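Local coordinates for protein methylmalonyl-CoA carboxyltransferase 12S subunit (Propionibacterium freudenreichii, PDB 1ON3) that transfers the carboxyl group of methylmalonyl-CoA to biotin on the 1.3S subunit, releasing propanoyl-CoA, as the homohexameric core of transcarboxylase, at residues E352-C357 / S396-P401; D488-D491 / R497-A500. One frame throughout, in Å; residues are numbered along the deposited sequence. Where two conformers were deposited one is given.

Interaction 1: E352-C357 / S396-P401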
ATOM      1  N   GLU E 352      13.241 -26.848  -6.235  1.00 12.26           N
ATOM      2  CA  GLU E 352      13.953 -26.060  -5.227  1.00  8.22           C
ATOM      3  C   GLU E 352      14.765 -24.963  -5.922  1.00 10.99           C
ATOM      4  O   GLU E 352      14.740 -23.806  -5.500  1.00 13.06           O
ATOM      5  CB  GLU E 352      14.904 -26.941  -4.400  1.00 11.89           C
ATOM      6  CG  GLU E 352      15.623 -26.161  -3.253  1.00 14.53           C
ATOM      7  CD  GLU E 352      16.736 -26.968  -2.580  1.00 15.40           C
ATOM      8  OE1 GLU E 352      17.569 -27.569  -3.294  1.00 17.79           O
ATOM      9  OE2 GLU E 352      16.785 -26.994  -1.336  1.00 19.11           O
ATOM     10  N   PHE E 353      15.471 -25.332  -6.988  1.00  8.90           N
ATOM     11  CA  PHE E 353      16.298 -24.378  -7.731  1.00  8.97           C
ATOM     12  C   PHE E 353      15.423 -23.275  -8.318  1.00  8.37           C
ATOM     13  O   PHE E 353      15.755 -22.092  -8.221  1.00 12.80           O
ATOM     14  CB  PHE E 353      17.055 -25.103  -8.851  1.00 10.72           C
ATOM     15  CG  PHE E 353      18.086 -24.253  -9.555  1.00 10.66           C
ATOM     16  CD1 PHE E 353      19.239 -23.837  -8.890  1.00 11.48           C
ATOM     17  CD2 PHE E 353      17.928 -23.907 -10.901  1.00 14.05           C
ATOM     18  CE1 PHE E 353      20.231 -23.092  -9.558  1.00  9.79           C
ATOM     19  CE2 PHE E 353      18.916 -23.160 -11.578  1.00  8.97           C
ATOM     20  CZ  PHE E 353      20.066 -22.757 -10.903  1.00  7.79           C
ATOM     21  N   VAL E 354      14.310 -23.662  -8.936  1.00 10.20           N
ATOM     22  CA  VAL E 354      13.385 -22.697  -9.523  1.00  6.91           C
ATOM     23  C   VAL E 354      12.842 -21.733  -8.456  1.00  9.72           C
ATOM     24  O   VAL E 354      12.834 -20.527  -8.667  1.00  7.97           O
ATOM     25  CB  VAL E 354      12.201 -23.410 -10.223  1.00  5.24           C
ATOM     26  CG1 VAL E 354      11.074 -22.411 -10.537  1.00  8.47           C
ATOM     27  CG2 VAL E 354      12.688 -24.087 -11.518  1.00  6.10           C
ATOM     28  N   ASN E 355      12.401 -22.247  -7.308  1.00 11.77           N
ATOM     29  CA  ASN E 355      11.884 -21.353  -6.257  1.00  9.65           C
ATOM     30  C   ASN E 355      12.963 -20.404  -5.761  1.00  8.83           C
ATOM     31  O   ASN E 355      12.695 -19.222  -5.518  1.00 12.44           O
ATOM     32  CB  ASN E 355      11.335 -22.141  -5.061  1.00 16.44           C
ATOM     33  CG  ASN E 355      10.065 -22.893  -5.394  1.00 27.92           C
ATOM     34  OD1 ASN E 355       9.249 -22.426  -6.194  1.00 27.08           O
ATOM     35  ND2 ASN E 355       9.878 -24.057  -4.767  1.00 23.49           N
ATOM     36  N   PHE E 356      14.188 -20.899  -5.616  1.00 10.03           N
ATOM     37  CA  PHE E 356      15.262 -20.029  -5.146  1.00  8.38           C
ATOM     38  C   PHE E 356      15.540 -18.889  -6.136  1.00 11.35           C
ATOM     39  O   PHE E 356      15.607 -17.722  -5.751  1.00  9.53           O
ATOM     40  CB  PHE E 356      16.567 -20.803  -4.938  1.00  6.63           C
ATOM     41  CG  PHE E 356      17.705 -19.922  -4.530  1.00 10.63           C
ATOM     42  CD1 PHE E 356      17.823 -19.489  -3.206  1.00  9.32           C
ATOM     43  CD2 PHE E 356      18.577 -19.407  -5.493  1.00  7.28           C
ATOM     44  CE1 PHE E 356      18.792 -18.544  -2.850  1.00 10.71           C
ATOM     45  CE2 PHE E 356      19.537 -18.465  -5.150  1.00 10.26           C
ATOM     46  CZ  PHE E 356      19.642 -18.031  -3.823  1.00  9.60           C
ATOM     47  N   CYS E 357      15.724 -19.241  -7.407  1.00  7.64           N
ATOM     48  CA  CYS E 357      16.004 -18.242  -8.434  1.00  8.95           C
ATOM     49  C   CYS E 357      14.892 -17.218  -8.462  1.00 12.46           C
ATOM     50  O   CYS E 357      15.159 -16.017  -8.533  1.00  9.16           O
ATOM     51  CB  CYS E 357      16.167 -18.896  -9.813  1.00  9.75           C
ATOM     52  SG  CYS E 357      17.725 -19.825  -9.997  1.00 10.86           S
ATOM     53  N   SER E 396       4.957 -22.174 -12.393  1.00 11.26           N
ATOM     54  CA  SER E 396       3.721 -21.381 -12.501  1.00 11.61           C
ATOM     55  C   SER E 396       3.690 -20.194 -11.533  1.00 11.80           C
ATOM     56  O   SER E 396       3.080 -19.178 -11.813  1.00 12.47           O
ATOM     57  CB  SER E 396       2.475 -22.252 -12.260  1.00  8.79           C
ATOM     58  OG  SER E 396       2.412 -23.335 -13.178  1.00 11.42           O
ATOM     59  N   GLU E 397       4.338 -20.334 -10.383  1.00 13.94           N
ATOM     60  CA  GLU E 397       4.369 -19.256  -9.400  1.00 13.19           C
ATOM     61  C   GLU E 397       5.482 -18.248  -9.722  1.00 11.76           C
ATOM     62  O   GLU E 397       5.394 -17.074  -9.369  1.00 13.58           O
ATOM     63  CB  GLU E 397       4.616 -19.831  -8.002  0.50 16.42           C
ATOM     64  CG  GLU E 397       4.620 -18.793  -6.890  0.50 27.10           C
ATOM     65  CD  GLU E 397       3.248 -18.190  -6.631  0.50 26.31           C
ATOM     66  OE1 GLU E 397       3.167 -17.214  -5.859  0.50 32.80           O
ATOM     67  OE2 GLU E 397       2.249 -18.691  -7.190  0.50 30.95           O
ATOM     68  N   ALA E 398       6.535 -18.716 -10.373  1.00  9.04           N
ATOM     69  CA  ALA E 398       7.664 -17.839 -10.667  1.00 13.02           C
ATOM     70  C   ALA E 398       7.297 -16.641 -11.533  1.00 12.23           C
ATOM     71  O   ALA E 398       6.520 -16.765 -12.486  1.00 11.47           O
ATOM     72  CB  ALA E 398       8.802 -18.645 -11.317  1.00 11.76           C
ATOM     73  N   THR E 399       7.861 -15.479 -11.193  1.00 13.22           N
ATOM     74  CA  THR E 399       7.605 -14.255 -11.946  1.00  9.48           C
ATOM     75  C   THR E 399       8.868 -13.681 -12.611  1.00 13.11           C
ATOM     76  O   THR E 399       8.803 -12.676 -13.326  1.00 11.17           O
ATOM     77  CB  THR E 399       6.945 -13.171 -11.052  1.00 12.69           C
ATOM     78  OG1 THR E 399       7.782 -12.913  -9.920  1.00 14.98           O
ATOM     79  CG2 THR E 399       5.559 -13.639 -10.566  1.00 11.24           C
ATOM     80  N   VAL E 400      10.018 -14.309 -12.380  1.00 11.16           N
ATOM     81  CA  VAL E 400      11.240 -13.840 -13.028  1.00 12.69           C
ATOM     82  C   VAL E 400      11.108 -14.204 -14.508  1.00 12.95           C
ATOM     83  O   VAL E 400      10.216 -14.968 -14.887  1.00 10.45           O
ATOM     84  CB  VAL E 400      12.519 -14.560 -12.499  1.00 11.19           C
ATOM     85  CG1 VAL E 400      12.835 -14.128 -11.065  1.00 10.05           C
ATOM     86  CG2 VAL E 400      12.333 -16.081 -12.563  1.00 15.16           C
ATOM     87  N   PRO E 401      11.975 -13.642 -15.362  1.00 11.98           N
ATOM     88  CA  PRO E 401      11.911 -13.969 -16.790  1.00 13.74           C
ATOM     89  C   PRO E 401      12.123 -15.481 -16.908  1.00 12.84           C
ATOM     90  O   PRO E 401      12.974 -16.045 -16.219  1.00  8.74           O
ATOM     91  CB  PRO E 401      13.090 -13.186 -17.379  1.00  7.88           C
ATOM     92  CG  PRO E 401      13.126 -11.952 -16.512  1.00  9.43           C
ATOM     93  CD  PRO E 401      12.889 -12.513 -15.111  1.00 11.58           C
TER
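Val-354 and Cys-357 on helix 344-359 meet Ala-398 and Val-400, which lie just beyond the end of helix 384-397, in the C-terminal crotonase-fold half of the chain; the loop residues point at the helix, the helix residues across the line of approach. The two helices belong to successive beta-alpha-beta crossovers that share strand 364-370. All four touching residues are buried, yet the two segments bury only 111 Å² between them and no hydrogen bond crosses, so the contact is plain van der Waals packing.

Its closer part is at Val-400. Val-400 CG1 lies 3.9 Å from Cys-357 O, a methyl against a backbone acceptor. With chi1 at -70°, this branch lies anti to the carbonyl carbon of Val-400 and points at the helix. The apolar pair is looser: Val-354 CG1 and Ala-398 CB are 4.5 Å apart. Ala-398 is where the chain leaves helical geometry (psi 139°), and Asp-358, one turn beyond Val-354, accepts hydrogen bonds from the backbone N of both Thr-399 and Val-400. Leu-364 of strand 364-370 also packs on Val-354, Cys-357 and Val-400.

Glu-397 and Thr-399, which are partly exposed, take little or no part in the contact and lie toward a second subunit, where Thr-399 OG1 is hydrogen-bonded to Lys-517 of that subunit.

Cys-357 thus offers its backbone rather than its side chain to the loop. Its sulfur turns back along its own helix, and Cys-357 SG sits 3.8 Å above the plane of the Phe-353 ring, offset toward the rim.

Interaction 2: D488-D491 / R497-A500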
ATOM      1  N   ASP E 488       9.415 -19.103 -32.318  1.00 15.94           N
ATOM      2  CA  ASP E 488      10.055 -19.306 -33.613  1.00 19.67           C
ATOM      3  C   ASP E 488      10.788 -20.648 -33.624  1.00 21.33           C
ATOM      4  O   ASP E 488      10.995 -21.253 -32.566  1.00 20.19           O
ATOM      5  CB  ASP E 488      11.067 -18.171 -33.788  1.00 15.49           C
ATOM      6  CG  ASP E 488      11.637 -18.076 -35.192  1.00 21.56           C
ATOM      7  OD1 ASP E 488      12.627 -17.338 -35.366  1.00 19.48           O
ATOM      8  OD2 ASP E 488      11.100 -18.711 -36.118  1.00 21.68           O
ATOM      9  N   VAL E 489      11.152 -21.122 -34.816  1.00 16.84           N
ATOM     10  CA  VAL E 489      11.932 -22.353 -34.956  1.00 15.94           C
ATOM     11  C   VAL E 489      13.290 -21.760 -35.311  1.00 18.21           C
ATOM     12  O   VAL E 489      13.390 -20.937 -36.220  1.00 21.78           O
ATOM     13  CB  VAL E 489      11.418 -23.249 -36.103  1.00 17.50           C
ATOM     14  CG1 VAL E 489      12.269 -24.520 -36.196  1.00 14.78           C
ATOM     15  CG2 VAL E 489       9.958 -23.613 -35.855  1.00 20.32           C
ATOM     16  N   ILE E 490      14.333 -22.163 -34.595  1.00 18.32           N
ATOM     17  CA  ILE E 490      15.647 -21.573 -34.806  1.00 15.97           C
ATOM     18  C   ILE E 490      16.772 -22.496 -35.227  1.00 12.63           C
ATOM     19  O   ILE E 490      16.727 -23.697 -35.014  1.00 19.98           O
ATOM     20  CB  ILE E 490      16.141 -20.855 -33.515  1.00 17.42           C
ATOM     21  CG1 ILE E 490      16.360 -21.879 -32.386  1.00 16.27           C
ATOM     22  CG2 ILE E 490      15.124 -19.810 -33.071  1.00 21.28           C
ATOM     23  CD1 ILE E 490      16.995 -21.291 -31.118  1.00 17.13           C
ATOM     24  N   ASP E 491      17.794 -21.891 -35.822  1.00 16.82           N
ATOM     25  CA  ASP E 491      19.000 -22.591 -36.218  1.00 18.99           C
ATOM     26  C   ASP E 491      19.686 -22.767 -34.854  1.00 17.57           C
ATOM     27  O   ASP E 491      19.893 -21.785 -34.122  1.00 17.61           O
ATOM     28  CB  ASP E 491      19.822 -21.682 -37.145  1.00 16.59           C
ATOM     29  CG  ASP E 491      21.204 -22.231 -37.467  1.00 18.85           C
ATOM     30  OD1 ASP E 491      21.856 -21.634 -38.350  1.00 17.81           O
ATOM     31  OD2 ASP E 491      21.654 -23.222 -36.851  1.00 16.78           O
ATOM     32  N   ARG E 497      22.322 -16.200 -28.990  1.00 15.19           N
ATOM     33  CA  ARG E 497      21.725 -14.913 -29.350  1.00 16.99           C
ATOM     34  C   ARG E 497      20.240 -14.842 -28.997  1.00 18.32           C
ATOM     35  O   ARG E 497      19.787 -13.853 -28.434  1.00 17.27           O
ATOM     36  CB  ARG E 497      21.892 -14.630 -30.849  1.00 14.99           C
ATOM     37  CG  ARG E 497      21.275 -13.327 -31.306  1.00 18.68           C
ATOM     38  CD  ARG E 497      21.785 -12.947 -32.692  1.00 23.44           C
ATOM     39  NE  ARG E 497      21.359 -13.882 -33.728  1.00 22.68           N
ATOM     40  CZ  ARG E 497      20.154 -13.878 -34.291  1.00 25.10           C
ATOM     41  NH1 ARG E 497      19.254 -12.987 -33.919  1.00 28.47           N
ATOM     42  NH2 ARG E 497      19.851 -14.768 -35.232  1.00 26.50           N
ATOM     43  N   LYS E 498      19.467 -15.870 -29.340  1.00 20.19           N
ATOM     44  CA  LYS E 498      18.041 -15.822 -29.019  1.00 17.36           C
ATOM     45  C   LYS E 498      17.801 -15.703 -27.499  1.00 19.29           C
ATOM     46  O   LYS E 498      16.953 -14.928 -27.059  1.00 17.50           O
ATOM     47  CB  LYS E 498      17.312 -17.044 -29.591  1.00 18.04           C
ATOM     48  CG  LYS E 498      16.676 -16.806 -30.980  1.00 23.54           C
ATOM     49  CD  LYS E 498      17.703 -16.311 -31.987  1.00 29.08           C
ATOM     50  CE  LYS E 498      17.109 -16.135 -33.388  1.00 31.64           C
ATOM     51  NZ  LYS E 498      15.977 -15.147 -33.451  1.00 35.06           N
ATOM     52  N   ILE E 499      18.556 -16.454 -26.703  1.00 16.57           N
ATOM     53  CA  ILE E 499      18.418 -16.396 -25.245  1.00 16.77           C
ATOM     54  C   ILE E 499      18.838 -15.014 -24.728  1.00 16.34           C
ATOM     55  O   ILE E 499      18.176 -14.420 -23.871  1.00 16.76           O
ATOM     56  CB  ILE E 499      19.305 -17.478 -24.566  1.00 15.43           C
ATOM     57  CG1 ILE E 499      18.776 -18.874 -24.906  1.00 16.12           C
ATOM     58  CG2 ILE E 499      19.343 -17.263 -23.052  1.00 14.14           C
ATOM     59  CD1 ILE E 499      19.706 -20.001 -24.451  1.00 15.59           C
ATOM     60  N   ALA E 500      19.934 -14.496 -25.268  1.00 20.88           N
ATOM     61  CA  ALA E 500      20.442 -13.195 -24.835  1.00 18.82           C
ATOM     62  C   ALA E 500      19.467 -12.058 -25.104  1.00 18.94           C
ATOM     63  O   ALA E 500      19.254 -11.205 -24.249  1.00 19.01           O
ATOM     64  CB  ALA E 500      21.781 -12.904 -25.510  1.00 18.11           C
TER
HETATM   65  O   HOH W   1      15.424 -17.070 -35.936  1.00 28.98           O
HETATM   66  O   HOH W   2      13.707 -16.319 -32.950  1.00 30.16           O
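Ile-490 and Lys-498 meet side by side: the two side chains slide past each other in opposite directions and make the apolar contact. Ile-490 CG2, the methyl branch anti to the carbonyl carbon, does the touching: it lies 4.0 Å from Lys-498 CG and 4.2 Å from Lys-498 CE. The lysine can meet one methyl at two places because its chain is bent at chi2 (55°) and again at chi4 (60°), with CG and CE both turned to the isoleucine.

The second bend also brings the ammonium toward Asp-488. Lys-498 NZ and Asp-488 OD1 remain 4.4 Å apart, beyond a salt bridge, and water closes the gap. Water 2 donates to Asp-488 OD1 at 2.8 Å and accepts from Lys-498 NZ at 2.6 Å. Water 1 donates to the same Asp-488 OD1 at 2.9 Å, but its bond from the ammonium is weak. The opposite charges are thus bridged firmly by water 2 and only weakly by water 1, with OD1 as acceptor of both.

The carboxylate's other oxygen is used locally and across an interface. Val-489 N donates to Asp-488 OD2 at 2.7 Å, a bent bond (130° at the hydrogen) that arrives from well above the carboxylate plane. Asp-488 OD2 also forms a salt bridge with Arg-23 of a third subunit.

Topologically, the chain just after a short, weakly bonded edge strand packs on the helix that follows it: 488-489 is outermost within this chain, beside 427-430 in the mixed sheet of the C-terminal crotonase-fold half, and helix 495-505 packs beside it, with Lys-498 also touching Tyr-429 of strand 427-430.

How the interactions relate
Interactions 1 and 2 lie in the same crotonase-fold half but are distinct contacts: their centres are about 22 Å apart, and their nearest atoms, about 8 Å apart, do not touch. They follow in series along the chain and are tied through one sheet, since strands 402-407, 427-430 and 488-489 are successive neighbours in it. The centre of interaction 1 lies about 12 Å from the centre of the chain, that of interaction 2 about 28 Å. Each meets a different neighbouring subunit of the hexamer. Neither supplies a residue of the methylmalonyl-CoA pocket, although strand 402-407, just after interaction 1, runs on toward the pocket residues Gly-412 and Gly-413.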